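Local coordinates for aromatic-L-amino-acid decarboxylase (Catharanthus roseus, PDB 6EEW), which catalyses the pyridoxal 5'-phosphate-dependent decarboxylation of L-tryptophan to tryptamine and of 5-hydroxy-L-tryptophan to serotonin, working as a homodimer, at the interface of chains A and B. Sequence-based numbering; all coordinates share one arbitrary frame. Chains: chain A/B, Aromatic-L-amino-acid decarboxylase.

Contact 1 and contact 2 are two patches of one two-fold symmetric homodimer interface, with the centres of their C-alpha atoms about 26 Å apart. Helix 107-119 of chain A ties them together: its first residues, A:Ser107 and A:Ala108, belong to contact 2, and its last, A:Leu119, opens the loop of contact 1. In contact 1 B:Trp92 and A:Val122, each a residue of a tryptophan pocket, touch, so the two chains probably build the substrate site together; contact 2 brings the N-terminal segment of chain B onto the start of the same helix. One helix is thus clamped at both ends by the partner.

Contact 1: the interface of chains A and B. Residues chain A 119-122, 124, 128-129; chain B 89-90, 92, 103, 325.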
# COMPACT_ATOMS: atom_id res chain seq x y z
N LEU A 119 0.11 10.04 13.93
CA LEU A 119 -1.06 10.84 13.58
C LEU A 119 -2.18 9.96 13.05
O LEU A 119 -3.36 10.17 13.36
CB LEU A 119 -0.67 11.93 12.57
CG LEU A 119 0.28 13.03 13.06
CD1 LEU A 119 0.68 13.97 11.93
CD2 LEU A 119 -0.36 13.85 14.19
N ASN A 120 -1.81 8.92 12.30
CA ASN A 120 -2.74 7.90 11.85
C ASN A 120 -3.97 8.55 11.22
O ASN A 120 -5.11 8.20 11.52
CB ASN A 120 -3.14 6.98 13.02
CG ASN A 120 -3.74 5.66 12.56
OD1 ASN A 120 -3.27 5.07 11.59
ND2 ASN A 120 -4.77 5.18 13.26
N SER A 121 -3.72 9.53 10.36
CA SER A 121 -4.80 10.14 9.61
C SER A 121 -5.07 9.33 8.35
O SER A 121 -4.21 8.60 7.86
CB SER A 121 -4.46 11.58 9.25
OG SER A 121 -3.26 11.59 8.49
N VAL A 122 -6.29 9.45 7.84
CA VAL A 122 -6.72 8.74 6.65
C VAL A 122 -7.04 9.82 5.63
O VAL A 122 -8.08 10.48 5.73
CB VAL A 122 -7.94 7.85 6.91
CG1 VAL A 122 -8.13 6.90 5.76
CG2 VAL A 122 -7.83 7.10 8.27
N PHE A 124 -8.16 10.29 2.50
CA PHE A 124 -8.83 9.99 1.24
C PHE A 124 -9.38 11.24 0.56
O PHE A 124 -9.56 11.23 -0.66
CB PHE A 124 -9.95 8.95 1.43
CG PHE A 124 -10.77 9.13 2.69
CD1 PHE A 124 -11.79 10.06 2.75
CD2 PHE A 124 -10.53 8.35 3.80
CE1 PHE A 124 -12.56 10.21 3.89
CE2 PHE A 124 -11.27 8.50 4.96
CZ PHE A 124 -12.30 9.43 5.00
N SER A 128 -10.79 15.28 4.70
CA SER A 128 -10.41 14.33 5.74
C SER A 128 -9.00 14.55 6.27
O SER A 128 -8.59 13.68 7.05
CB SER A 128 -10.56 12.90 5.24
OG SER A 128 -9.54 12.59 4.33
N SER A 129 -8.28 15.60 5.85
CA SER A 129 -7.06 16.07 6.52
C SER A 129 -6.30 16.99 5.57
O SER A 129 -5.46 16.54 4.78
CB SER A 129 -6.20 14.89 6.98
OG SER A 129 -5.47 15.23 8.14
N MET B 89 -4.35 19.59 10.32
CA MET B 89 -4.75 18.19 10.39
C MET B 89 -6.18 18.03 10.91
O MET B 89 -6.65 18.81 11.75
CB MET B 89 -3.80 17.41 11.30
CG MET B 89 -2.38 17.36 10.80
SD MET B 89 -2.25 16.17 9.48
CE MET B 89 -2.65 14.66 10.37
N THR B 90 -6.86 17.01 10.41
CA THR B 90 -8.03 16.45 11.08
C THR B 90 -7.55 15.42 12.10
O THR B 90 -6.87 14.46 11.72
CB THR B 90 -8.99 15.81 10.09
OG1 THR B 90 -9.54 16.82 9.23
CG2 THR B 90 -10.12 15.16 10.83
N TRP B 92 -7.76 12.54 13.76
CA TRP B 92 -8.36 11.22 13.86
C TRP B 92 -8.14 10.57 15.21
O TRP B 92 -8.91 9.69 15.59
CB TRP B 92 -7.80 10.30 12.79
CG TRP B 92 -8.36 10.54 11.44
CD1 TRP B 92 -8.09 11.61 10.63
CD2 TRP B 92 -9.26 9.69 10.71
NE1 TRP B 92 -8.79 11.49 9.46
CE2 TRP B 92 -9.52 10.32 9.48
CE3 TRP B 92 -9.88 8.47 10.99
CZ2 TRP B 92 -10.37 9.77 8.52
CZ3 TRP B 92 -10.73 7.92 10.03
CH2 TRP B 92 -10.97 8.57 8.81
N ALA B 103 -9.98 4.87 13.50
CA ALA B 103 -8.79 4.10 13.11
C ALA B 103 -8.11 3.76 14.43
O ALA B 103 -7.41 4.59 15.01
CB ALA B 103 -7.90 4.90 12.17
N LEU B 325 -2.91 2.12 10.33
CA LEU B 325 -2.82 1.97 8.88
C LEU B 325 -1.37 1.67 8.55
O LEU B 325 -0.47 2.29 9.11
CB LEU B 325 -3.26 3.26 8.19
CG LEU B 325 -4.77 3.42 8.00
CD1 LEU B 325 -5.45 3.67 9.33
CD2 LEU B 325 -5.06 4.57 7.06
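B:Trp92 is the centrepiece of this patch, its indole lying against the chain A loop that follows helix 107-119. With CG anti to its carbonyl carbon (chi1 -77°), the ring presents one face to A:Val122, whose CG2 methyl sits over the six-membered ring, 3.4 Å from its centroid. This is a CH-pi contact, and the two side chains cross at about a right angle. A beta-branched valine suits the place because its CB and CG2 together press on the benzene part of the indole. At the ring edge, B:Trp92 NE1 donates an almost straight bond to the backbone carbonyl O of A:Ser128 (3.3 Å, 176° at H), which lies in the indole plane; face packing and edge bond together fix the ring's rotation.

B:Met89, flexible and bent at chi2 and chi3, turns its CE methyl toward A:Leu119 CD1 at 3.7 Å and toward A:Ser121. Beside it, the backbone N of B:Thr90 donates to A:Ser129 OG at 3.2 Å, a small hydroxyl acceptor. A:Asn120, whose left-handed backbone asparagine tolerates well, offers an in-plane lone pair of OD1 to the backbone N of B:Leu325, 3.2 Å away.

The patch sits at the C-terminal end of helix 107-119 and in the loop leading to helix 130-146, against chain B loops, one following 3-10 helix 86-88; a substrate pocket shared between the subunits is likely here.

Contact 2: the interface of chains A and B. Residues chain A 105-108, 322, 385, 475; chain B 19, 21-22, 27, 30.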
# COMPACT_ATOMS: atom_id res chain seq x y z
N VAL A 105 17.81 4.24 3.59
CA VAL A 105 17.06 4.81 4.70
C VAL A 105 17.79 6.03 5.23
O VAL A 105 18.91 6.34 4.82
CB VAL A 105 16.84 3.78 5.83
CG1 VAL A 105 16.12 2.53 5.29
CG2 VAL A 105 18.17 3.41 6.49
N SER A 106 17.14 6.74 6.15
CA SER A 106 17.69 7.92 6.80
C SER A 106 16.87 8.23 8.05
O SER A 106 15.66 8.02 8.07
CB SER A 106 17.69 9.14 5.88
OG SER A 106 16.36 9.61 5.69
N SER A 107 17.52 8.81 9.05
CA SER A 107 16.79 9.12 10.27
C SER A 107 15.69 10.14 10.04
O SER A 107 14.63 10.07 10.67
CB SER A 107 17.76 9.59 11.36
OG SER A 107 18.46 10.72 10.94
N ALA A 108 15.90 11.10 9.13
CA ALA A 108 14.83 12.05 8.83
C ALA A 108 13.58 11.31 8.37
O ALA A 108 12.46 11.61 8.81
CB ALA A 108 15.26 13.07 7.79
N LEU A 322 16.51 7.14 0.33
CA LEU A 322 16.56 7.24 1.78
C LEU A 322 15.17 7.18 2.42
O LEU A 322 15.02 7.51 3.61
CB LEU A 322 17.28 8.52 2.19
CG LEU A 322 18.55 8.86 1.40
CD1 LEU A 322 19.07 10.22 1.83
CD2 LEU A 322 19.64 7.81 1.60
N TYR A 385 18.09 17.24 4.49
CA TYR A 385 19.36 17.02 3.81
C TYR A 385 19.67 18.03 2.72
O TYR A 385 20.84 18.40 2.57
CB TYR A 385 19.41 15.59 3.25
CG TYR A 385 19.24 14.60 4.38
CD1 TYR A 385 19.96 14.75 5.56
CD2 TYR A 385 18.34 13.54 4.29
CE1 TYR A 385 19.81 13.86 6.62
CE2 TYR A 385 18.19 12.65 5.34
CZ TYR A 385 18.93 12.80 6.50
OH TYR A 385 18.77 11.92 7.55
N SER A 475 22.54 1.88 3.09
CA SER A 475 22.92 3.13 3.73
C SER A 475 24.15 3.00 4.61
O SER A 475 24.95 3.94 4.69
CB SER A 475 21.75 3.70 4.52
OG SER A 475 20.68 4.06 3.65
N PHE B 19 28.87 12.86 4.29
CA PHE B 19 27.44 12.94 4.56
C PHE B 19 26.85 11.55 4.88
O PHE B 19 26.85 10.65 4.03
CB PHE B 19 26.72 13.58 3.36
CG PHE B 19 25.22 13.44 3.41
CD1 PHE B 19 24.48 13.99 4.44
CD2 PHE B 19 24.54 12.76 2.40
CE1 PHE B 19 23.11 13.86 4.48
CE2 PHE B 19 23.17 12.63 2.43
CZ PHE B 19 22.45 13.18 3.47
N PRO B 21 23.42 9.83 6.10
CA PRO B 21 21.99 9.94 6.46
C PRO B 21 21.59 9.08 7.64
O PRO B 21 20.62 9.41 8.33
CB PRO B 21 21.27 9.49 5.18
CG PRO B 21 22.27 8.61 4.46
CD PRO B 21 23.62 9.19 4.79
N LEU B 22 22.33 8.00 7.93
CA LEU B 22 22.01 7.09 9.02
C LEU B 22 23.26 6.87 9.87
O LEU B 22 24.18 6.18 9.44
CB LEU B 22 21.51 5.74 8.52
CG LEU B 22 21.11 4.81 9.67
CD1 LEU B 22 19.99 5.45 10.49
CD2 LEU B 22 20.72 3.40 9.20
N PHE B 27 20.66 8.99 15.10
CA PHE B 27 19.36 8.36 15.00
C PHE B 27 18.71 8.23 16.37
O PHE B 27 17.56 8.63 16.56
CB PHE B 27 19.53 6.99 14.32
CG PHE B 27 18.25 6.21 14.21
CD1 PHE B 27 17.93 5.26 15.15
CD2 PHE B 27 17.38 6.45 13.17
CE1 PHE B 27 16.76 4.55 15.05
CE2 PHE B 27 16.22 5.74 13.06
CZ PHE B 27 15.90 4.79 14.00
N GLN B 30 17.60 11.75 17.73
CA GLN B 30 16.47 12.35 17.03
C GLN B 30 15.20 11.56 17.26
O GLN B 30 14.12 12.15 17.44
CB GLN B 30 16.80 12.46 15.53
CG GLN B 30 18.05 13.27 15.22
CD GLN B 30 18.38 13.31 13.73
OE1 GLN B 30 17.66 12.75 12.90
NE2 GLN B 30 19.46 14.00 13.39
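Polar contacts pin the N-terminal segment of chain B to the start of helix 107-119. The backbone N of A:Ser107 donates to the carbonyl O of B:Pro21 at 3.2 Å, nearly straight (168° at H) but from above the carbonyl plane. As a first-turn N-H it has no acceptor earlier in its own helix, and the other subunit supplies one. Serine's small hydroxyl then reaches sideward: A:Ser107 OG donates to B:Gln30 OE1 at 2.9 Å, also from above the carbonyl plane, the glutamine extending beyond CG from helix 24-44. In the second shell, A:Ser475 OG accepts from A:Val105 N and donates to the same residue's carbonyl, while A:Ser106 OG donates to A:Leu322 O; both brace the backbone.

Aromatic packing comes from B:Phe19 and A:Tyr385, edge-to-face with planes at 69°; B:Phe19 CE1 lies 3.4 Å from A:Tyr385 CD1. The phenol OH lies beside B:Pro21 O and accepts a weak bond from A:Ala108 N. An alanine here in place of A:Tyr385 would remove both ring and hydroxyl and would probably loosen the N-terminal segment of chain B.

Among apolar contacts, compact, rigid B:Pro21 rests its CB on A:Ser106 CB at 3.7 Å and its CG near A:Leu322. B:Leu22 runs alongside A:Val105, and B:Phe27 CD2 comes within 3.6 Å of A:Ser107 CB.

The site fastens one subunit's N-terminal segment onto the other, helping to hold the homodimer together.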